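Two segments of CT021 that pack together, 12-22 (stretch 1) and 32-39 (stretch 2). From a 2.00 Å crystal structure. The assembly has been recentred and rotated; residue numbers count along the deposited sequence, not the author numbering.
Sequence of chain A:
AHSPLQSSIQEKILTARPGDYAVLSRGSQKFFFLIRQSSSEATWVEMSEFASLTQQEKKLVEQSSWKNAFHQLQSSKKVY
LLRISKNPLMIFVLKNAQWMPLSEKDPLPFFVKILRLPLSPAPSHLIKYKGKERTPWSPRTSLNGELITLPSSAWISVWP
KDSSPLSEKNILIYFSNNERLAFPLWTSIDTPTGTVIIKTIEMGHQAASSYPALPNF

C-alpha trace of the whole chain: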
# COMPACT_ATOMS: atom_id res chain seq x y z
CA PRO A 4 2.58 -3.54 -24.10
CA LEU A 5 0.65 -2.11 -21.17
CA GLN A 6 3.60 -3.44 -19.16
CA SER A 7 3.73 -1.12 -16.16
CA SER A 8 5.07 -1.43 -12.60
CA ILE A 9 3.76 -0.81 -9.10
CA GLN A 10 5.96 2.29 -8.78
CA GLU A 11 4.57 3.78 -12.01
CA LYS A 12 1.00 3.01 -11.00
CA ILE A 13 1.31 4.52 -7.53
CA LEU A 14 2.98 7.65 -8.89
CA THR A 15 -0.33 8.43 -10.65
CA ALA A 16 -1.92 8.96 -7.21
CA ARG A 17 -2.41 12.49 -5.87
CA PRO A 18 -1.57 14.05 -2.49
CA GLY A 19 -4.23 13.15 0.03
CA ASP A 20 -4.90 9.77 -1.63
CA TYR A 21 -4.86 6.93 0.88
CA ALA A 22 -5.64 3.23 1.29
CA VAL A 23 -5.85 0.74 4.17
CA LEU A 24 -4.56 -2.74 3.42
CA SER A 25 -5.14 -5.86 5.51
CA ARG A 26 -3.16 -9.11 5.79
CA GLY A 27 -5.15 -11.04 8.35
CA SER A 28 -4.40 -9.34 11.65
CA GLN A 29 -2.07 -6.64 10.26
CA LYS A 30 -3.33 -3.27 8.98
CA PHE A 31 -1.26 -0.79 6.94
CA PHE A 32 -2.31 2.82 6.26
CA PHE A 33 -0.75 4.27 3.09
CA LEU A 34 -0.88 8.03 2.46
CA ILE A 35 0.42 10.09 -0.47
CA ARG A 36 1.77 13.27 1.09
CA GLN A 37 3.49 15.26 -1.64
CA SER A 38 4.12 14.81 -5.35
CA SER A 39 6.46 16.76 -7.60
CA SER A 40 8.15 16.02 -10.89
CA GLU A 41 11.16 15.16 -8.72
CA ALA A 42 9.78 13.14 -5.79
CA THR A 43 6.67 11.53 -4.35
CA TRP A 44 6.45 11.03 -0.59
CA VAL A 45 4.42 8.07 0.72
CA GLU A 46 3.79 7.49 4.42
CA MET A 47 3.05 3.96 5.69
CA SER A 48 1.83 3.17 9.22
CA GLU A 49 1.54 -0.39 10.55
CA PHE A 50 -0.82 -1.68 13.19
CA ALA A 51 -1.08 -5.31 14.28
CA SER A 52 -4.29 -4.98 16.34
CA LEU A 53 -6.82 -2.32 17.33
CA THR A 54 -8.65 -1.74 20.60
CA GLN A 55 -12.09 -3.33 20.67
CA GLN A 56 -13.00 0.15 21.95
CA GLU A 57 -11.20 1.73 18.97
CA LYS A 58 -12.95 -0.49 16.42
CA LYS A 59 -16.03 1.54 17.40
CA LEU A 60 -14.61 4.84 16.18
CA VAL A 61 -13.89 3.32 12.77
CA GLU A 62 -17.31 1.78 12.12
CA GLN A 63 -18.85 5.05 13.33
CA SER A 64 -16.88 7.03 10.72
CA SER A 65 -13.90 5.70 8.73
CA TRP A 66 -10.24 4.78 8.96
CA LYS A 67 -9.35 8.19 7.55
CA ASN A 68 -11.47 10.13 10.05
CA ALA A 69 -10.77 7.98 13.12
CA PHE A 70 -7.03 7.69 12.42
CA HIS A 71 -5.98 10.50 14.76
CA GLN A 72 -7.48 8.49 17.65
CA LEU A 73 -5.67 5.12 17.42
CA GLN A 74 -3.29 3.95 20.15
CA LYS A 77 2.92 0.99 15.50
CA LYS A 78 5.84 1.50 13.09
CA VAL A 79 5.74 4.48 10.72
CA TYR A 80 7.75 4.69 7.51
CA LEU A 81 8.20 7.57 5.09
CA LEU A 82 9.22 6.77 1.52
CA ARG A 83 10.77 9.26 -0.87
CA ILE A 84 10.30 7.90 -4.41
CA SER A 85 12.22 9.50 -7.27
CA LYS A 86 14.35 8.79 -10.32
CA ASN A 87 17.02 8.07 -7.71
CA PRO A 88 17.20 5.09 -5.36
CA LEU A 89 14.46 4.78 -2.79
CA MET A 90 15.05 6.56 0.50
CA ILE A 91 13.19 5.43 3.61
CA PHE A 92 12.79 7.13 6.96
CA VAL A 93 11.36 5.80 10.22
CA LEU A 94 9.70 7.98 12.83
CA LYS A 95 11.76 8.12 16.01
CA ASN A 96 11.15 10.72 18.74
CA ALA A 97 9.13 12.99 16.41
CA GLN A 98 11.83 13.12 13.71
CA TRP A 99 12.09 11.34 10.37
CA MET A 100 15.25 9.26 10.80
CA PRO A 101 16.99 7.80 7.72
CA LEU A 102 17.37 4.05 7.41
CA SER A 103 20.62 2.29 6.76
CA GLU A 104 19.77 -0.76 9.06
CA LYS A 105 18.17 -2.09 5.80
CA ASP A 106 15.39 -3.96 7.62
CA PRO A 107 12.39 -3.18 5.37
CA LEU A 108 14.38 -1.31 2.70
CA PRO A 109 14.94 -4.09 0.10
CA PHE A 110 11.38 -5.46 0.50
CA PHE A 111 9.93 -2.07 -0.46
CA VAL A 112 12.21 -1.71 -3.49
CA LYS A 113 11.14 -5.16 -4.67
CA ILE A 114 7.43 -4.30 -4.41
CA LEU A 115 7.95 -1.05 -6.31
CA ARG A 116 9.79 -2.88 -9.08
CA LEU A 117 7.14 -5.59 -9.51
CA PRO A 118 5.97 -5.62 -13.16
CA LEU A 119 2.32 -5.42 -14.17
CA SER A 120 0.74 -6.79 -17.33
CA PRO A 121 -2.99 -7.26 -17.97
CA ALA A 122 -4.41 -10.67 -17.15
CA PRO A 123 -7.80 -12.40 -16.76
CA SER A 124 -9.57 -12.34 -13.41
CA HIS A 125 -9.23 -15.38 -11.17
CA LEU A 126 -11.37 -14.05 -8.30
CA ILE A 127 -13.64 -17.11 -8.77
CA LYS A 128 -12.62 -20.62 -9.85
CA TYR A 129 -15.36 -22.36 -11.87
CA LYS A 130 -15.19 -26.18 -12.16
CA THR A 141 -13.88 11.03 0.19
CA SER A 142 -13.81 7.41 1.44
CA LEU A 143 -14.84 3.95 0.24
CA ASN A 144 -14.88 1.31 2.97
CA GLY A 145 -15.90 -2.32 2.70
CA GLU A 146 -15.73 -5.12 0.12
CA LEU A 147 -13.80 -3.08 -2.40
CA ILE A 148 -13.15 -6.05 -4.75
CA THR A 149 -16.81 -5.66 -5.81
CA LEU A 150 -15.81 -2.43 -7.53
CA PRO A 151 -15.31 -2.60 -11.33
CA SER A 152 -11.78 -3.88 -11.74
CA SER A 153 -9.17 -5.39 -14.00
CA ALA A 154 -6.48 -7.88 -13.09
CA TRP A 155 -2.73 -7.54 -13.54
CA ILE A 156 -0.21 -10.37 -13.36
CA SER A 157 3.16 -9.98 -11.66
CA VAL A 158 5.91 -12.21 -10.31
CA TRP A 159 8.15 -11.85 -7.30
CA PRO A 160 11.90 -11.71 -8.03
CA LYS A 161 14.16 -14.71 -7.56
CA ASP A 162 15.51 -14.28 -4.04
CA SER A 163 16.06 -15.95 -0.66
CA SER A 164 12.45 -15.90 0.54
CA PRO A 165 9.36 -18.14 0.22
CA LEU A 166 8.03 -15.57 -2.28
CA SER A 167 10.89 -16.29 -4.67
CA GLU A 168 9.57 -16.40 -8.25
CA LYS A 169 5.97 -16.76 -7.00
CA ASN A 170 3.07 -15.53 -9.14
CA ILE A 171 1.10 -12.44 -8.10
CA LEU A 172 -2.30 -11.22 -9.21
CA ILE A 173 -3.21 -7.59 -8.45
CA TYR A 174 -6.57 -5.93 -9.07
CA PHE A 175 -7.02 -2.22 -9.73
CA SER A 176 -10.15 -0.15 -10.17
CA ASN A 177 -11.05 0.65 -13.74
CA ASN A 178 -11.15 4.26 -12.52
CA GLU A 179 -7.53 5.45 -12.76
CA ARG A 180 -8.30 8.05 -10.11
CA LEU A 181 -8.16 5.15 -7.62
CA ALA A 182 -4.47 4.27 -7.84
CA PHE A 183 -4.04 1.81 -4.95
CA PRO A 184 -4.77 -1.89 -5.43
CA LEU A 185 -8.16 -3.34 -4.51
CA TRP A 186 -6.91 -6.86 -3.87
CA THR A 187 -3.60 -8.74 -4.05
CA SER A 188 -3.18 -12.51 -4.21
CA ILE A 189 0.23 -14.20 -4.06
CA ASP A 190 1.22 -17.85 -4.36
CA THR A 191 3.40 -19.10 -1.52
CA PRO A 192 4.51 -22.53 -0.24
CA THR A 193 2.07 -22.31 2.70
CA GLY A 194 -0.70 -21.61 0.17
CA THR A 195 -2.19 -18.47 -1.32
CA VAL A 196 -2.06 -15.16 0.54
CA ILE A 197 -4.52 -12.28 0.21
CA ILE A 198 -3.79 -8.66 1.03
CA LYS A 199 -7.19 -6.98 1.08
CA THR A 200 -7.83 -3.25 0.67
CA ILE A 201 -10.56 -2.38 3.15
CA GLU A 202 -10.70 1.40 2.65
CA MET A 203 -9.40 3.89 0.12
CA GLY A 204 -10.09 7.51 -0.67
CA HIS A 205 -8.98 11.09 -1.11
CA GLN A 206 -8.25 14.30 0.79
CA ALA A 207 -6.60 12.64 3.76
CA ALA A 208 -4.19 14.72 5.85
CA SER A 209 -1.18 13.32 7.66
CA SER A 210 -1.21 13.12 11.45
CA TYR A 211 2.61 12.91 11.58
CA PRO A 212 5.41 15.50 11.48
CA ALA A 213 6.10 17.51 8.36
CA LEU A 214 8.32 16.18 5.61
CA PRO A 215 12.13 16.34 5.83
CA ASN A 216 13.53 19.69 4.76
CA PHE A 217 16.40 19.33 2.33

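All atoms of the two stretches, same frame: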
# COMPACT_ATOMS: atom_id res chain seq x y z
N LYS A 12 2.42 2.91 -11.28
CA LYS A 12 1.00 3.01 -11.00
C LYS A 12 0.74 3.90 -9.79
O LYS A 12 -0.14 4.77 -9.82
CB LYS A 12 0.44 1.60 -10.79
CG LYS A 12 -1.02 1.57 -10.50
CD LYS A 12 -1.85 1.93 -11.70
CE LYS A 12 -3.35 1.73 -11.34
NZ LYS A 12 -4.22 2.59 -12.20
N ILE A 13 1.52 3.72 -8.73
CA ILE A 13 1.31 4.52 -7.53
C ILE A 13 1.70 5.97 -7.74
O ILE A 13 1.17 6.86 -7.05
CB ILE A 13 2.09 3.92 -6.34
CG1 ILE A 13 1.76 2.42 -6.18
CG2 ILE A 13 1.82 4.71 -5.08
CD1 ILE A 13 0.28 2.10 -5.88
N LEU A 14 2.64 6.26 -8.65
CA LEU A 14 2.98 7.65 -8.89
C LEU A 14 1.88 8.41 -9.62
O LEU A 14 2.00 9.63 -9.74
CB LEU A 14 4.28 7.79 -9.71
CG LEU A 14 5.58 7.40 -9.00
CD1 LEU A 14 6.77 7.65 -9.93
CD2 LEU A 14 5.76 8.16 -7.73
N THR A 15 0.84 7.73 -10.13
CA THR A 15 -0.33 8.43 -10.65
C THR A 15 -1.25 8.93 -9.53
O THR A 15 -2.11 9.77 -9.79
CB THR A 15 -1.12 7.53 -11.61
OG1 THR A 15 -1.84 6.53 -10.88
CG2 THR A 15 -0.19 6.83 -12.61
N ALA A 16 -1.08 8.47 -8.29
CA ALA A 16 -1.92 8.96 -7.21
C ALA A 16 -1.65 10.44 -6.96
O ALA A 16 -0.65 10.99 -7.42
CB ALA A 16 -1.69 8.17 -5.93
N ARG A 17 -2.55 11.08 -6.22
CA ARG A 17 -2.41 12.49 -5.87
C ARG A 17 -2.27 12.67 -4.37
O ARG A 17 -2.75 11.84 -3.59
CB ARG A 17 -3.62 13.30 -6.35
CG ARG A 17 -3.87 13.15 -7.83
CD ARG A 17 -5.11 13.88 -8.26
NE ARG A 17 -5.40 13.59 -9.67
CZ ARG A 17 -6.56 13.82 -10.26
NH1 ARG A 17 -7.58 14.35 -9.58
NH2 ARG A 17 -6.71 13.52 -11.55
N PRO A 18 -1.62 13.76 -3.92
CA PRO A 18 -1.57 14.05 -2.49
C PRO A 18 -2.95 13.99 -1.85
O PRO A 18 -3.93 14.48 -2.40
CB PRO A 18 -0.99 15.47 -2.43
CG PRO A 18 -0.10 15.53 -3.63
CD PRO A 18 -0.83 14.73 -4.70
N GLY A 19 -3.00 13.41 -0.65
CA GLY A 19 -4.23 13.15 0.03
C GLY A 19 -4.85 11.79 -0.27
O GLY A 19 -5.74 11.36 0.46
N ASP A 20 -4.42 11.12 -1.34
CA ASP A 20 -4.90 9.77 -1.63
C ASP A 20 -4.37 8.79 -0.60
O ASP A 20 -3.21 8.86 -0.19
CB ASP A 20 -4.46 9.33 -3.02
CG ASP A 20 -5.18 10.07 -4.11
OD1 ASP A 20 -6.08 10.86 -3.77
OD2 ASP A 20 -4.84 9.88 -5.30
N TYR A 21 -5.24 7.87 -0.16
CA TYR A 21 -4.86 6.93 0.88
C TYR A 21 -5.52 5.58 0.62
O TYR A 21 -6.43 5.45 -0.21
CB TYR A 21 -5.23 7.44 2.26
CG TYR A 21 -6.69 7.29 2.59
CD1 TYR A 21 -7.16 6.22 3.32
CD2 TYR A 21 -7.60 8.23 2.14
CE1 TYR A 21 -8.53 6.09 3.61
CE2 TYR A 21 -8.92 8.11 2.41
CZ TYR A 21 -9.39 7.05 3.14
OH TYR A 21 -10.74 6.97 3.41
N ALA A 22 -5.02 4.55 1.31
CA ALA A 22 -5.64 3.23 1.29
C ALA A 22 -5.20 2.44 2.51
O ALA A 22 -4.10 2.62 3.03
CB ALA A 22 -5.28 2.49 -0.00
N PHE A 32 -1.69 1.60 6.77
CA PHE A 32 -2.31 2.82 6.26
C PHE A 32 -1.30 3.54 5.37
O PHE A 32 -0.27 4.00 5.86
CB PHE A 32 -2.75 3.69 7.43
CG PHE A 32 -3.62 4.86 7.04
CD1 PHE A 32 -3.08 6.01 6.49
CD2 PHE A 32 -4.99 4.83 7.28
CE1 PHE A 32 -3.88 7.08 6.15
CE2 PHE A 32 -5.79 5.90 6.94
CZ PHE A 32 -5.24 7.02 6.38
N PHE A 33 -1.60 3.62 4.07
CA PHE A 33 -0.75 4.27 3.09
C PHE A 33 -1.32 5.64 2.74
O PHE A 33 -2.51 5.76 2.45
CB PHE A 33 -0.64 3.45 1.80
CG PHE A 33 0.07 2.14 1.96
CD1 PHE A 33 -0.57 1.06 2.57
CD2 PHE A 33 1.35 1.97 1.48
CE1 PHE A 33 0.08 -0.15 2.71
CE2 PHE A 33 2.00 0.77 1.62
CZ PHE A 33 1.37 -0.30 2.23
N LEU A 34 -0.46 6.66 2.72
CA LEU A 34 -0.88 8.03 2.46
C LEU A 34 0.11 8.70 1.52
O LEU A 34 1.32 8.67 1.77
CB LEU A 34 -0.98 8.83 3.75
CG LEU A 34 -1.17 10.35 3.60
CD1 LEU A 34 -2.44 10.67 2.84
CD2 LEU A 34 -1.18 11.04 4.97
N ILE A 35 -0.40 9.30 0.44
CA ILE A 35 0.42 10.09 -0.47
C ILE A 35 0.48 11.50 0.09
O ILE A 35 -0.55 12.17 0.21
CB ILE A 35 -0.18 10.10 -1.89
CG1 ILE A 35 -0.38 8.69 -2.45
CG2 ILE A 35 0.66 11.01 -2.78
CD1 ILE A 35 0.88 7.85 -2.58
N ARG A 36 1.68 11.98 0.40
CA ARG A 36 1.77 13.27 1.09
C ARG A 36 2.17 14.43 0.19
O ARG A 36 1.72 15.55 0.42
CB ARG A 36 2.77 13.18 2.24
CG ARG A 36 2.22 12.31 3.29
CD ARG A 36 2.93 12.50 4.57
NE ARG A 36 2.92 13.89 4.97
CZ ARG A 36 3.47 14.31 6.09
NH1 ARG A 36 4.06 13.43 6.90
NH2 ARG A 36 3.45 15.59 6.41
N GLN A 37 2.97 14.18 -0.82
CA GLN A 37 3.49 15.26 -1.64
C GLN A 37 3.98 14.64 -2.92
O GLN A 37 4.57 13.56 -2.89
CB GLN A 37 4.60 16.00 -0.92
CG GLN A 37 5.17 17.16 -1.66
CD GLN A 37 6.07 17.97 -0.76
OE1 GLN A 37 5.60 18.75 0.08
NE2 GLN A 37 7.37 17.76 -0.90
N SER A 38 3.71 15.30 -4.04
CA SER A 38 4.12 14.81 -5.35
C SER A 38 4.66 15.97 -6.17
O SER A 38 3.98 16.98 -6.34
CB SER A 38 2.94 14.15 -6.08
OG SER A 38 3.34 12.93 -6.67
N SER A 39 5.88 15.81 -6.67
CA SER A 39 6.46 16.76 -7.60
C SER A 39 7.06 15.97 -8.75
O SER A 39 7.18 14.75 -8.70
CB SER A 39 7.53 17.63 -6.93
OG SER A 39 8.72 16.89 -6.72

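How do the two backbones meet? They run antiparallel, with Tyr21 facing Leu34 as a non-hydrogen-bonded pair and Ala22 facing Phe33 as a hydrogen-bonded one. Ala22 N donates to Phe33 O at 3.0 Å, and Phe33 N returns a nearly straight bond to Ala22 O at 2.9 Å. Ile35 likewise uses both its backbone polar atoms: its N reaches Asp20 O at 2.9 Å, and its O accepts from Gly19 N at 2.9 Å.

What shapes the chain just before this pairing? A type II turn from Arg17 to Asp20, closed by Asp20 N to Arg17 O at 2.9 Å, presents Gly19 N to the strand. Gly19 has phi near 90°, where a CB would jam against the preceding carbonyl oxygen. The Asp20 side chain braces the turn, its OD2 accepting from Arg17 N at 2.7 Å.

Which side chain anchors the packing? Ile35, with the largest covered area, points toward stretch 1; its CG1 lies 3.8 Å from Ala16 CB and its CD1 4.1 Å from Ile13 CG2. Pro18 extends the contact along the strand, its CG 3.8 Å from Ser38 N.

How do the aromatics meet? The Tyr21 and Phe32 rings are nearly parallel, at 9°, but slid apart so that they barely overlap; Tyr21 CD1 and Phe32 CZ approach to 3.7 Å.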